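Putative monooxygenase (Fusobacterium nucleatum subsp. nucleatum, PDB 3MCS) probably acts as a monooxygenase of the antibiotic biosynthesis monooxygenase family, with two such domains in a single chain. Local coordinates at residues V10-V15 / T55-E60; A47-D52 / A200-L205; A102-I107 / L149-T154. All blocks are in the same frame, centred on the assembly; numbering follows the deposited sequence.

Contact 1 (V10-V15 / T55-E60)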
ATOM      1  N   VAL A  10       6.493  -1.972  -0.250  1.00 43.93           N
ATOM      2  CA  VAL A  10       5.684  -1.740  -1.431  1.00 42.79           C
ATOM      3  C   VAL A  10       6.573  -1.970  -2.627  1.00 42.64           C
ATOM      4  O   VAL A  10       7.520  -1.231  -2.833  1.00 42.64           O
ATOM      5  CB  VAL A  10       5.156  -0.320  -1.473  1.00 43.26           C
ATOM      6  CG1 VAL A  10       4.439  -0.077  -2.768  1.00 39.29           C
ATOM      7  CG2 VAL A  10       4.235  -0.059  -0.293  1.00 43.49           C
ATOM      8  N   TYR A  11       6.290  -3.020  -3.385  1.00 43.56           N
ATOM      9  CA  TYR A  11       7.070  -3.391  -4.563  1.00 42.74           C
ATOM     10  C   TYR A  11       6.370  -2.959  -5.849  1.00 42.52           C
ATOM     11  O   TYR A  11       5.168  -3.154  -5.982  1.00 41.75           O
ATOM     12  CB  TYR A  11       7.237  -4.898  -4.606  1.00 40.58           C
ATOM     13  CG  TYR A  11       7.886  -5.452  -3.383  1.00 43.85           C
ATOM     14  CD1 TYR A  11       9.265  -5.475  -3.262  1.00 46.37           C
ATOM     15  CD2 TYR A  11       7.123  -5.979  -2.338  1.00 46.83           C
ATOM     16  CE1 TYR A  11       9.876  -5.985  -2.124  1.00 48.17           C
ATOM     17  CE2 TYR A  11       7.730  -6.496  -1.205  1.00 44.14           C
ATOM     18  CZ  TYR A  11       9.101  -6.488  -1.106  1.00 45.57           C
ATOM     19  OH  TYR A  11       9.715  -6.979   0.011  1.00 51.53           O
ATOM     20  N   ASP A  12       7.100  -2.389  -6.800  1.00 43.32           N
ATOM     21  CA  ASP A  12       6.493  -2.051  -8.088  1.00 43.24           C
ATOM     22  C   ASP A  12       7.386  -2.391  -9.282  1.00 42.17           C
ATOM     23  O   ASP A  12       8.607  -2.422  -9.167  1.00 42.39           O
ATOM     24  CB  ASP A  12       6.078  -0.583  -8.111  1.00 43.63           C
ATOM     25  CG  ASP A  12       7.217   0.366  -8.377  1.00 44.43           C
ATOM     26  OD1 ASP A  12       7.625   0.533  -9.559  1.00 50.13           O
ATOM     27  OD2 ASP A  12       7.652   1.000  -7.407  1.00 45.39           O
ATOM     28  N   PHE A  13       6.788  -2.681 -10.421  1.00 41.54           N
ATOM     29  CA  PHE A  13       7.583  -2.949 -11.621  1.00 42.43           C
ATOM     30  C   PHE A  13       6.731  -2.863 -12.860  1.00 43.49           C
ATOM     31  O   PHE A  13       5.506  -3.040 -12.799  1.00 45.67           O
ATOM     32  CB  PHE A  13       8.281  -4.309 -11.577  1.00 41.88           C
ATOM     33  CG  PHE A  13       7.357  -5.488 -11.565  1.00 41.08           C
ATOM     34  CD1 PHE A  13       6.924  -6.053 -12.740  1.00 42.05           C
ATOM     35  CD2 PHE A  13       6.969  -6.069 -10.374  1.00 42.81           C
ATOM     36  CE1 PHE A  13       6.085  -7.157 -12.727  1.00 42.93           C
ATOM     37  CE2 PHE A  13       6.140  -7.171 -10.361  1.00 41.84           C
ATOM     38  CZ  PHE A  13       5.697  -7.707 -11.538  1.00 42.53           C
ATOM     39  N   GLU A  14       7.392  -2.607 -13.985  1.00 42.36           N
ATOM     40  CA  GLU A  14       6.724  -2.469 -15.265  1.00 43.06           C
ATOM     41  C   GLU A  14       6.477  -3.849 -15.873  1.00 44.02           C
ATOM     42  O   GLU A  14       7.388  -4.686 -15.912  1.00 44.58           O
ATOM     43  CB  GLU A  14       7.576  -1.617 -16.188  1.00 42.35           C
ATOM     44  CG  GLU A  14       6.957  -1.361 -17.519  1.00 43.99           C
ATOM     45  CD  GLU A  14       7.764  -0.433 -18.351  1.00 45.80           C
ATOM     46  OE1 GLU A  14       8.635   0.260 -17.775  1.00 53.20           O
ATOM     47  OE2 GLU A  14       7.517  -0.394 -19.572  1.00 41.74           O
ATOM     48  N   VAL A  15       5.257  -4.087 -16.356  1.00 43.51           N
ATOM     49  CA  VAL A  15       4.900  -5.388 -16.934  1.00 43.26           C
ATOM     50  C   VAL A  15       5.170  -5.402 -18.439  1.00 42.13           C
ATOM     51  O   VAL A  15       4.851  -4.455 -19.142  1.00 40.34           O
ATOM     52  CB  VAL A  15       3.406  -5.750 -16.647  1.00 43.55           C
ATOM     53  CG1 VAL A  15       3.071  -7.137 -17.131  1.00 42.54           C
ATOM     54  CG2 VAL A  15       3.096  -5.662 -15.163  1.00 42.53           C
ATOM     55  N   THR A  55       1.986  -0.904 -14.800  1.00 42.89           N
ATOM     56  CA  THR A  55       2.871  -1.071 -13.646  1.00 44.01           C
ATOM     57  C   THR A  55       2.236  -1.933 -12.557  1.00 44.23           C
ATOM     58  O   THR A  55       1.100  -1.703 -12.163  1.00 46.32           O
ATOM     59  CB  THR A  55       3.226   0.292 -12.995  1.00 44.62           C
ATOM     60  OG1 THR A  55       3.941   1.114 -13.920  1.00 46.82           O
ATOM     61  CG2 THR A  55       4.074   0.091 -11.742  1.00 40.54           C
ATOM     62  N   SER A  56       2.964  -2.915 -12.062  1.00 43.07           N
ATOM     63  CA  SER A  56       2.487  -3.735 -10.954  1.00 41.91           C
ATOM     64  C   SER A  56       2.809  -3.099  -9.598  1.00 41.42           C
ATOM     65  O   SER A  56       3.900  -2.588  -9.392  1.00 38.85           O
ATOM     66  CB  SER A  56       3.166  -5.097 -10.998  1.00 41.68           C
ATOM     67  OG  SER A  56       2.967  -5.830  -9.794  1.00 39.61           O
ATOM     68  N   TYR A  57       1.857  -3.099  -8.674  1.00 42.93           N
ATOM     69  CA  TYR A  57       2.149  -2.677  -7.290  1.00 42.92           C
ATOM     70  C   TYR A  57       1.704  -3.798  -6.406  1.00 41.86           C
ATOM     71  O   TYR A  57       0.647  -4.363  -6.621  1.00 41.47           O
ATOM     72  CB  TYR A  57       1.395  -1.438  -6.844  1.00 42.74           C
ATOM     73  CG  TYR A  57       1.874  -0.140  -7.404  1.00 40.79           C
ATOM     74  CD1 TYR A  57       1.360   0.353  -8.606  1.00 42.54           C
ATOM     75  CD2 TYR A  57       2.800   0.633  -6.716  1.00 40.73           C
ATOM     76  CE1 TYR A  57       1.788   1.568  -9.126  1.00 41.09           C
ATOM     77  CE2 TYR A  57       3.234   1.850  -7.229  1.00 44.12           C
ATOM     78  CZ  TYR A  57       2.725   2.309  -8.433  1.00 42.20           C
ATOM     79  OH  TYR A  57       3.142   3.507  -8.944  1.00 40.71           O
ATOM     80  N   ILE A  58       2.520  -4.128  -5.421  1.00 42.22           N
ATOM     81  CA  ILE A  58       2.170  -5.144  -4.452  1.00 42.47           C
ATOM     82  C   ILE A  58       2.585  -4.580  -3.104  1.00 42.16           C
ATOM     83  O   ILE A  58       3.746  -4.285  -2.892  1.00 41.40           O
ATOM     84  CB  ILE A  58       2.872  -6.500  -4.717  1.00 41.65           C
ATOM     85  CG1 ILE A  58       2.654  -6.974  -6.147  1.00 43.56           C
ATOM     86  CG2 ILE A  58       2.353  -7.554  -3.787  1.00 41.01           C
ATOM     87  CD1 ILE A  58       3.293  -8.341  -6.451  1.00 39.64           C
ATOM     88  N   VAL A  59       1.606  -4.362  -2.236  1.00 42.81           N
ATOM     89  CA  VAL A  59       1.827  -3.900  -0.881  1.00 43.21           C
ATOM     90  C   VAL A  59       1.854  -5.159  -0.023  1.00 43.59           C
ATOM     91  O   VAL A  59       0.922  -5.930  -0.060  1.00 45.31           O
ATOM     92  CB  VAL A  59       0.708  -2.961  -0.434  1.00 43.25           C
ATOM     93  CG1 VAL A  59       0.916  -2.489   1.007  1.00 41.72           C
ATOM     94  CG2 VAL A  59       0.629  -1.789  -1.389  1.00 39.36           C
ATOM     95  N   GLU A  60       2.940  -5.368   0.714  1.00 44.07           N
ATOM     96  CA  GLU A  60       3.132  -6.551   1.535  1.00 42.29           C
ATOM     97  C   GLU A  60       3.405  -6.098   2.966  1.00 41.16           C
ATOM     98  O   GLU A  60       4.245  -5.236   3.181  1.00 41.07           O
ATOM     99  CB  GLU A  60       4.307  -7.390   1.015  1.00 41.51           C
ATOM    100  CG  GLU A  60       4.155  -7.967  -0.412  1.00 41.84           C
ATOM    101  CD  GLU A  60       5.328  -8.933  -0.852  1.00 41.24           C
ATOM    102  OE1 GLU A  60       6.272  -9.238  -0.105  1.00 38.60           O
ATOM    103  OE2 GLU A  60       5.311  -9.417  -1.978  1.00 42.55           O
TER
HETATM  104  O   HOH W   1       5.526  -5.637  -7.677  1.00 31.58           O

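Contact 2 (A47-D52 / A200-L205)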
ATOM      1  N   ALA A  47      -2.227  -4.735  -6.954  1.00 41.98           N
ATOM      2  CA  ALA A  47      -2.994  -3.798  -7.764  1.00 42.73           C
ATOM      3  C   ALA A  47      -2.208  -3.466  -9.026  1.00 43.34           C
ATOM      4  O   ALA A  47      -1.059  -3.870  -9.162  1.00 45.57           O
ATOM      5  CB  ALA A  47      -3.270  -2.532  -6.983  1.00 43.05           C
ATOM      6  N   THR A  48      -2.811  -2.711  -9.936  1.00 43.02           N
ATOM      7  CA  THR A  48      -2.173  -2.361 -11.192  1.00 42.03           C
ATOM      8  C   THR A  48      -2.482  -0.919 -11.572  1.00 42.09           C
ATOM      9  O   THR A  48      -3.590  -0.447 -11.341  1.00 41.80           O
ATOM     10  CB  THR A  48      -2.679  -3.266 -12.364  1.00 41.68           C
ATOM     11  OG1 THR A  48      -2.586  -4.646 -12.024  1.00 42.83           O
ATOM     12  CG2 THR A  48      -1.887  -3.042 -13.598  1.00 38.71           C
ATOM     13  N   ASP A  49      -1.497  -0.247 -12.168  1.00 42.81           N
ATOM     14  CA  ASP A  49      -1.648   1.085 -12.747  1.00 42.83           C
ATOM     15  C   ASP A  49      -1.457   0.881 -14.249  1.00 41.63           C
ATOM     16  O   ASP A  49      -0.386   0.505 -14.686  1.00 40.88           O
ATOM     17  CB  ASP A  49      -0.608   2.044 -12.177  1.00 42.18           C
ATOM     18  CG  ASP A  49      -0.786   3.477 -12.641  1.00 42.13           C
ATOM     19  OD1 ASP A  49      -1.726   3.779 -13.401  1.00 45.46           O
ATOM     20  OD2 ASP A  49       0.033   4.324 -12.232  1.00 40.51           O
ATOM     21  N   GLU A  50      -2.502   1.079 -15.041  1.00 42.19           N
ATOM     22  CA  GLU A  50      -2.411   0.848 -16.490  1.00 43.37           C
ATOM     23  C   GLU A  50      -2.167   2.096 -17.356  1.00 43.91           C
ATOM     24  O   GLU A  50      -2.071   1.995 -18.588  1.00 44.45           O
ATOM     25  CB  GLU A  50      -3.649   0.081 -16.984  1.00 42.87           C
ATOM     26  CG  GLU A  50      -3.791  -1.290 -16.317  1.00 48.01           C
ATOM     27  CD  GLU A  50      -4.525  -2.335 -17.174  1.00 57.05           C
ATOM     28  OE1 GLU A  50      -5.634  -2.043 -17.704  1.00 54.26           O
ATOM     29  OE2 GLU A  50      -3.976  -3.471 -17.287  1.00 57.74           O
ATOM     30  N   ARG A  51      -2.027   3.256 -16.722  1.00 43.65           N
ATOM     31  CA  ARG A  51      -1.739   4.483 -17.442  1.00 43.90           C
ATOM     32  C   ARG A  51      -0.345   4.419 -18.069  1.00 44.84           C
ATOM     33  O   ARG A  51       0.587   3.955 -17.437  1.00 46.72           O
ATOM     34  CB  ARG A  51      -1.807   5.669 -16.499  1.00 43.76           C
ATOM     35  CG  ARG A  51      -3.189   5.951 -15.944  1.00 44.96           C
ATOM     36  CD  ARG A  51      -3.140   7.100 -14.953  1.00 45.05           C
ATOM     37  NE  ARG A  51      -2.350   6.759 -13.762  1.00 45.87           N
ATOM     38  CZ  ARG A  51      -1.988   7.630 -12.823  1.00 46.75           C
ATOM     39  NH1 ARG A  51      -2.331   8.908 -12.922  1.00 46.38           N
ATOM     40  NH2 ARG A  51      -1.252   7.232 -11.789  1.00 47.50           N
ATOM     41  N   ASP A  52      -0.207   4.879 -19.309  1.00 45.50           N
ATOM     42  CA  ASP A  52       1.085   4.880 -20.030  1.00 46.58           C
ATOM     43  C   ASP A  52       1.673   3.483 -20.285  1.00 45.59           C
ATOM     44  O   ASP A  52       1.700   2.994 -21.419  1.00 45.32           O
ATOM     45  CB  ASP A  52       2.139   5.745 -19.300  1.00 46.92           C
ATOM     46  CG  ASP A  52       1.691   7.172 -19.107  1.00 52.42           C
ATOM     47  OD1 ASP A  52       0.744   7.606 -19.809  1.00 64.69           O
ATOM     48  OD2 ASP A  52       2.289   7.863 -18.255  1.00 60.35           O
ATOM     49  N   ALA A 200      -2.023   7.686  -7.215  1.00 41.94           N
ATOM     50  CA  ALA A 200      -2.312   6.704  -8.218  1.00 42.31           C
ATOM     51  C   ALA A 200      -3.529   5.899  -7.831  1.00 42.68           C
ATOM     52  O   ALA A 200      -3.492   5.105  -6.899  1.00 42.03           O
ATOM     53  CB  ALA A 200      -1.129   5.787  -8.400  1.00 42.81           C
ATOM     54  N   GLU A 201      -4.619   6.133  -8.545  1.00 42.91           N
ATOM     55  CA  GLU A 201      -5.799   5.344  -8.373  1.00 43.42           C
ATOM     56  C   GLU A 201      -5.411   4.009  -9.000  1.00 44.62           C
ATOM     57  O   GLU A 201      -4.867   3.975 -10.089  1.00 45.26           O
ATOM     58  CB  GLU A 201      -6.995   5.976  -9.068  1.00 43.35           C
ATOM     59  CG  GLU A 201      -7.347   7.366  -8.571  1.00 45.74           C
ATOM     60  CD  GLU A 201      -8.640   7.898  -9.170  1.00 43.51           C
ATOM     61  OE1 GLU A 201      -9.368   7.128  -9.828  1.00 36.09           O
ATOM     62  OE2 GLU A 201      -8.925   9.092  -8.954  1.00 43.49           O
ATOM     63  N   LEU A 202      -5.668   2.912  -8.308  1.00 45.90           N
ATOM     64  CA  LEU A 202      -5.220   1.602  -8.769  1.00 46.16           C
ATOM     65  C   LEU A 202      -6.333   0.575  -8.992  1.00 45.60           C
ATOM     66  O   LEU A 202      -7.313   0.523  -8.265  1.00 47.61           O
ATOM     67  CB  LEU A 202      -4.214   1.028  -7.764  1.00 47.01           C
ATOM     68  CG  LEU A 202      -2.872   1.743  -7.560  1.00 46.70           C
ATOM     69  CD1 LEU A 202      -2.105   1.090  -6.399  1.00 45.52           C
ATOM     70  CD2 LEU A 202      -2.023   1.734  -8.806  1.00 46.75           C
ATOM     71  N   GLN A 203      -6.115  -0.248 -10.003  1.00 44.37           N
ATOM     72  CA  GLN A 203      -6.993  -1.309 -10.420  1.00 44.58           C
ATOM     73  C   GLN A 203      -6.663  -2.541  -9.565  1.00 45.02           C
ATOM     74  O   GLN A 203      -5.597  -3.124  -9.677  1.00 45.16           O
ATOM     75  CB  GLN A 203      -6.725  -1.533 -11.923  1.00 45.97           C
ATOM     76  CG  GLN A 203      -7.542  -2.564 -12.695  1.00 45.80           C
ATOM     77  CD  GLN A 203      -7.097  -2.645 -14.175  1.00 47.18           C
ATOM     78  OE1 GLN A 203      -6.529  -3.641 -14.608  1.00 52.20           O
ATOM     79  NE2 GLN A 203      -7.320  -1.580 -14.928  1.00 49.43           N
ATOM     80  N   VAL A 204      -7.564  -2.923  -8.678  1.00 44.51           N
ATOM     81  CA  VAL A 204      -7.339  -4.079  -7.807  1.00 43.10           C
ATOM     82  C   VAL A 204      -7.161  -5.411  -8.566  1.00 42.49           C
ATOM     83  O   VAL A 204      -7.893  -5.703  -9.479  1.00 42.84           O
ATOM     84  CB  VAL A 204      -8.497  -4.188  -6.782  1.00 42.89           C
ATOM     85  CG1 VAL A 204      -8.477  -5.500  -6.089  1.00 45.46           C
ATOM     86  CG2 VAL A 204      -8.400  -3.067  -5.772  1.00 42.34           C
ATOM     87  N   LEU A 205      -6.187  -6.220  -8.163  1.00 43.40           N
ATOM     88  CA  LEU A 205      -5.912  -7.517  -8.804  1.00 42.35           C
ATOM     89  C   LEU A 205      -6.260  -8.677  -7.861  1.00 41.48           C
ATOM     90  O   LEU A 205      -7.085  -9.504  -8.186  1.00 42.26           O
ATOM     91  CB  LEU A 205      -4.453  -7.593  -9.236  1.00 41.57           C
ATOM     92  CG  LEU A 205      -4.181  -8.636 -10.317  1.00 42.77           C
ATOM     93  CD1 LEU A 205      -2.771  -8.426 -10.827  1.00 43.48           C
ATOM     94  CD2 LEU A 205      -4.409 -10.077  -9.842  1.00 43.49           C
TER

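Contact 3 (A102-I107 / L149-T154)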
ATOM      1  N   ALA A 102      -1.178   1.956  10.792  1.00 42.16           N
ATOM      2  CA  ALA A 102      -1.644   0.859   9.968  1.00 42.84           C
ATOM      3  C   ALA A 102      -2.929   0.330  10.623  1.00 43.96           C
ATOM      4  O   ALA A 102      -2.892  -0.211  11.731  1.00 43.31           O
ATOM      5  CB  ALA A 102      -0.592  -0.233   9.846  1.00 42.65           C
ATOM      6  N   LYS A 103      -4.058   0.527   9.935  1.00 44.32           N
ATOM      7  CA  LYS A 103      -5.382   0.125  10.419  1.00 44.66           C
ATOM      8  C   LYS A 103      -6.203  -0.491   9.296  1.00 42.87           C
ATOM      9  O   LYS A 103      -6.247   0.058   8.201  1.00 41.78           O
ATOM     10  CB  LYS A 103      -6.131   1.335  10.993  1.00 44.33           C
ATOM     11  CG  LYS A 103      -5.491   1.933  12.259  1.00 45.99           C
ATOM     12  CD  LYS A 103      -6.107   3.296  12.656  1.00 45.80           C
ATOM     13  CE  LYS A 103      -7.493   3.206  13.296  1.00 48.89           C
ATOM     14  NZ  LYS A 103      -7.521   2.877  14.745  1.00 48.61           N
ATOM     15  N   ASP A 104      -6.826  -1.643   9.546  1.00 42.15           N
ATOM     16  CA  ASP A 104      -7.657  -2.275   8.511  1.00 43.00           C
ATOM     17  C   ASP A 104      -8.802  -3.145   9.040  1.00 43.17           C
ATOM     18  O   ASP A 104      -8.920  -3.413  10.248  1.00 42.65           O
ATOM     19  CB  ASP A 104      -6.793  -3.069   7.509  1.00 41.73           C
ATOM     20  CG  ASP A 104      -6.138  -4.304   8.108  1.00 43.49           C
ATOM     21  OD1 ASP A 104      -6.598  -4.844   9.130  1.00 47.03           O
ATOM     22  OD2 ASP A 104      -5.160  -4.778   7.514  1.00 41.06           O
ATOM     23  N   LYS A 105      -9.681  -3.498   8.107  1.00 43.68           N
ATOM     24  CA  LYS A 105     -10.777  -4.414   8.326  1.00 43.26           C
ATOM     25  C   LYS A 105     -10.464  -5.550   7.359  1.00 43.17           C
ATOM     26  O   LYS A 105      -9.620  -5.395   6.488  1.00 42.14           O
ATOM     27  CB  LYS A 105     -12.124  -3.764   8.008  1.00 43.56           C
ATOM     28  CG  LYS A 105     -12.463  -2.502   8.810  1.00 41.09           C
ATOM     29  CD  LYS A 105     -13.807  -1.888   8.421  1.00 40.53           C
ATOM     30  N   LYS A 106     -11.116  -6.694   7.517  1.00 44.12           N
ATOM     31  CA  LYS A 106     -10.863  -7.845   6.661  1.00 43.70           C
ATOM     32  C   LYS A 106     -11.504  -7.530   5.325  1.00 43.84           C
ATOM     33  O   LYS A 106     -12.669  -7.138   5.274  1.00 42.56           O
ATOM     34  CB  LYS A 106     -11.453  -9.109   7.309  1.00 44.14           C
ATOM     35  CG  LYS A 106     -10.740 -10.456   7.012  1.00 45.82           C
ATOM     36  CD  LYS A 106     -11.304 -11.245   5.848  1.00 46.82           C
ATOM     37  CE  LYS A 106     -10.750 -12.685   5.818  1.00 45.53           C
ATOM     38  NZ  LYS A 106      -9.279 -12.747   5.597  1.00 46.95           N
ATOM     39  N   ILE A 107     -10.751  -7.667   4.244  1.00 44.30           N
ATOM     40  CA  ILE A 107     -11.283  -7.343   2.913  1.00 43.98           C
ATOM     41  C   ILE A 107     -11.702  -8.549   2.089  1.00 42.75           C
ATOM     42  O   ILE A 107     -10.900  -9.443   1.862  1.00 40.40           O
ATOM     43  CB  ILE A 107     -10.242  -6.579   2.058  1.00 45.20           C
ATOM     44  CG1 ILE A 107      -9.943  -5.201   2.672  1.00 43.79           C
ATOM     45  CG2 ILE A 107     -10.757  -6.453   0.634  1.00 41.32           C
ATOM     46  CD1 ILE A 107      -8.676  -4.560   2.147  1.00 36.68           C
ATOM     47  N   LEU A 149      -9.169   0.283   4.738  1.00 43.04           N
ATOM     48  CA  LEU A 149      -7.746   0.199   5.115  1.00 43.07           C
ATOM     49  C   LEU A 149      -6.988   1.502   4.900  1.00 42.06           C
ATOM     50  O   LEU A 149      -7.235   2.194   3.937  1.00 41.25           O
ATOM     51  CB  LEU A 149      -7.085  -0.929   4.282  1.00 40.89           C
ATOM     52  CG  LEU A 149      -5.608  -1.266   4.344  1.00 37.96           C
ATOM     53  CD1 LEU A 149      -5.349  -2.634   3.729  1.00 42.62           C
ATOM     54  CD2 LEU A 149      -4.761  -0.227   3.655  1.00 40.23           C
ATOM     55  N   VAL A 150      -6.087   1.829   5.819  1.00 41.17           N
ATOM     56  CA  VAL A 150      -5.201   2.961   5.662  1.00 42.39           C
ATOM     57  C   VAL A 150      -3.835   2.569   6.228  1.00 43.30           C
ATOM     58  O   VAL A 150      -3.734   2.255   7.414  1.00 44.26           O
ATOM     59  CB  VAL A 150      -5.713   4.274   6.351  1.00 41.89           C
ATOM     60  CG1 VAL A 150      -7.002   4.732   5.726  1.00 40.82           C
ATOM     61  CG2 VAL A 150      -5.889   4.101   7.868  1.00 40.05           C
ATOM     62  N   TYR A 151      -2.809   2.507   5.380  1.00 42.45           N
ATOM     63  CA  TYR A 151      -1.453   2.293   5.862  1.00 43.44           C
ATOM     64  C   TYR A 151      -0.665   3.569   5.565  1.00 42.45           C
ATOM     65  O   TYR A 151      -0.550   3.964   4.406  1.00 41.62           O
ATOM     66  CB  TYR A 151      -0.742   1.096   5.220  1.00 43.85           C
ATOM     67  CG  TYR A 151      -1.364  -0.280   5.409  1.00 44.60           C
ATOM     68  CD1 TYR A 151      -2.241  -0.574   6.470  1.00 45.63           C
ATOM     69  CD2 TYR A 151      -0.978  -1.329   4.582  1.00 42.21           C
ATOM     70  CE1 TYR A 151      -2.780  -1.848   6.635  1.00 39.10           C
ATOM     71  CE2 TYR A 151      -1.506  -2.599   4.738  1.00 42.18           C
ATOM     72  CZ  TYR A 151      -2.396  -2.867   5.772  1.00 42.34           C
ATOM     73  OH  TYR A 151      -2.904  -4.147   5.924  1.00 35.43           O
ATOM     74  N   LEU A 152      -0.134   4.197   6.607  1.00 42.24           N
ATOM     75  CA  LEU A 152       0.613   5.444   6.480  1.00 43.57           C
ATOM     76  C   LEU A 152       1.988   5.286   7.086  1.00 43.60           C
ATOM     77  O   LEU A 152       2.122   4.871   8.245  1.00 44.89           O
ATOM     78  CB  LEU A 152      -0.104   6.580   7.218  1.00 43.94           C
ATOM     79  CG  LEU A 152       0.603   7.941   7.271  1.00 43.13           C
ATOM     80  CD1 LEU A 152       0.693   8.593   5.887  1.00 41.21           C
ATOM     81  CD2 LEU A 152      -0.113   8.849   8.217  1.00 44.12           C
ATOM     82  N   GLY A 153       3.012   5.634   6.320  1.00 42.92           N
ATOM     83  CA  GLY A 153       4.380   5.546   6.821  1.00 42.80           C
ATOM     84  C   GLY A 153       5.371   6.384   6.046  1.00 41.15           C
ATOM     85  O   GLY A 153       5.003   7.049   5.079  1.00 40.25           O
ATOM     86  N   THR A 154       6.627   6.349   6.479  1.00 40.28           N
ATOM     87  CA  THR A 154       7.681   7.129   5.850  1.00 40.42           C
ATOM     88  C   THR A 154       8.748   6.196   5.282  1.00 40.18           C
ATOM     89  O   THR A 154       9.064   5.162   5.852  1.00 40.04           O
ATOM     90  CB  THR A 154       8.278   8.131   6.850  1.00 42.00           C
ATOM     91  OG1 THR A 154       8.781   7.447   8.008  1.00 41.90           O
ATOM     92  CG2 THR A 154       7.199   9.122   7.301  1.00 39.48           C
TER

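Contact 1 (V10-V15 / T55-E60)
Val-10 opens this antiparallel ladder on the face it shares with Asp-12, Tyr-57 and Val-59. Its CG2 lies beside CG2 of Val-59, while CG1 reaches the edge of the Tyr-57 ring. Tyr-11 turns to the other face and forms a hydrogen-bonded pair with Ile-58: Tyr-11 N to Ile-58 O and Ile-58 N to Tyr-11 O are both 2.9 Å, each in the carbonyl plane. A water joins Tyr-11 O and Ser-56 OG through weak bonds. With CG anti to its carbonyl carbon (chi1 -57°), the Tyr-11 ring crosses the Glu-60 chain, bringing CE2 to 3.3 Å from Glu-60 OE1; carboxylate and ring planes are 57° apart. Glu-60 OE2 and OE1 are hydrogen-bonded to Tyr-30 OH and Tyr-62 OH respectively, which would help a buried carboxylate to stay charged. Such pairing of the first and third strands characterises the ferredoxin-like half of a dimeric alpha/beta barrel; helix 20-37 packs on the Ser-56 and Ile-58 face, and strand 91-104 flanks 10-15 on its far edge. Asp-12 lays its CB over a face of the Tyr-57 ring, 4.1 Å from the centroid. At Phe-13 the backbone bonds again come as a pair with Ser-56, whose N donates to Phe-13 O nearly along the C=O axis. CG of Phe-13 takes the position between N and carbonyl carbon (chi1 65°), which swings the ring back so that Ser-56 CB sits 3.7 Å from its centroid in a CH-pi contact. Val-15 follows with CG2 4.2 Å from Ser-56 CB.

Contact 2 (A47-D52 / A200-L205)
Strand 47-49 runs antiparallel to 200-205 at a strongly splayed 135°, and only one hydrogen-bonded pair forms between them: Thr-48 N reaches Gln-203 O at 2.8 Å on a carbonyl lone pair, and Gln-203 N returns to Thr-48 O at 2.9 Å. Around the Ala-47 methyl the packing is apolar. It rests 3.8 Å from Leu-202 CB, with Leu-202 CD1 equally close to it, and Leu-202 CD2 turns the other way to lie 3.7 Å from Asp-49 CB. Beyond them Tyr-57 packs on both Leu-202 and Asp-49. This is one of the two seams of a dimeric alpha/beta barrel built from one chain, where the last strand of one half pairs with the second strand of the other: strand 194-209 pairs with strand 114-122 along one edge and with 41-49 along the other. On the face opposite the Ala-47 methyl, Thr-48 keeps OG1 anti to its carbonyl carbon, where Tyr-23 OH of helix 20-37 hydrogen-bonds it, and Leu-205 CD1 approaches it obliquely. Beyond the end of strand 47-49 the loop brings polar groups: Glu-50 meets the amide of the extended Gln-203 (chi1 -178°). Gln-203 NE2 makes a weak hydrogen bond to Glu-50 OE1 at 3.3 Å, amide and carboxylate planes being 70° apart. Arg-51, bent at chi3, folds back and grips Asp-49 side-on: NE meets the syn lone pair of OD1 at 3.1 Å, almost in the guanidinium plane, while NH2 approaches OD2 from above the carboxylate plane at 3.2 Å. Arg-51 NH2 also lies 3.7 Å from Ala-200 CB.

Contact 3 (A102-I107 / L149-T154)
Three torsions steer the polar ends together: Asp-104 holds CG between its backbone N and carbonyl carbon (chi1 68°), and Tyr-151 holds CG anti to its carbonyl carbon (chi1 -61°) with a ring turn of chi2 -22°, so that carboxylate and phenol converge on one face of the sheet. The sheet is the curled, closed one of a dimeric alpha/beta barrel, and the pairing carries strand 91-104 from the first half of the chain onto strand 147-155 of the second. One hydrogen-bonded pair links the backbones, Lys-103 N to Val-150 O at 3.1 Å and Val-150 N to Lys-103 O at 3.0 Å, the latter nearly along the C=O axis. On that pair's face CB of Lys-103 lies near Val-150 CG2, after which the lysine chain bends away to a salt bridge with Asp-214; Val-150 packs on Val-138 of helix 127-143. On the opposite face Leu-149, with CG anti to its backbone N, lies beside Asp-104, its CG 3.8 Å from Asp-104 CB, and CD1 extends to CD1 of Ile-107 at 4.2 Å. Phe-45 of strand 41-49 also packs against Leu-149 and Ile-107. Ala-102 CB sits obliquely to the Tyr-151 ring, 3.8 Å from CD1, and Leu-149 CD2 lies over the ring centre, 3.7 Å above its plane. Leu-213 N holds Asp-104 OD1, and Asn-209 ND2 adds a weak bond to OD2; together these donors would favour a charged carboxylate. The phenol completes the set, Tyr-151 OH donating to the anti lone pair of Asp-104 OD2 at 2.8 Å.

Overall arrangement
All three contacts belong to one curled antiparallel sheet. Contact 1 pairs two strands of the first repeat; contacts 2 and 3 tie the halves together, through strands 194-209 and 91-104 respectively. Burial falls from contact 3 through contact 1 to contact 2, whose turn residues are exposed. Chemistry follows: a buried phenol-carboxylate bond in contact 3, CH-pi packing over rings in contact 1, and in contact 2 a weak amide-carboxylate bond and a salt bridge internal to the turn, near the surface. Contacts 1 and 2 adjoin, since strands 41-49 and 55-62 are neighbours. Contact 1 meets contact 3 at Val-59 and Tyr-151, whereas contacts 2 and 3 stay about 7 Å apart at their nearest atoms.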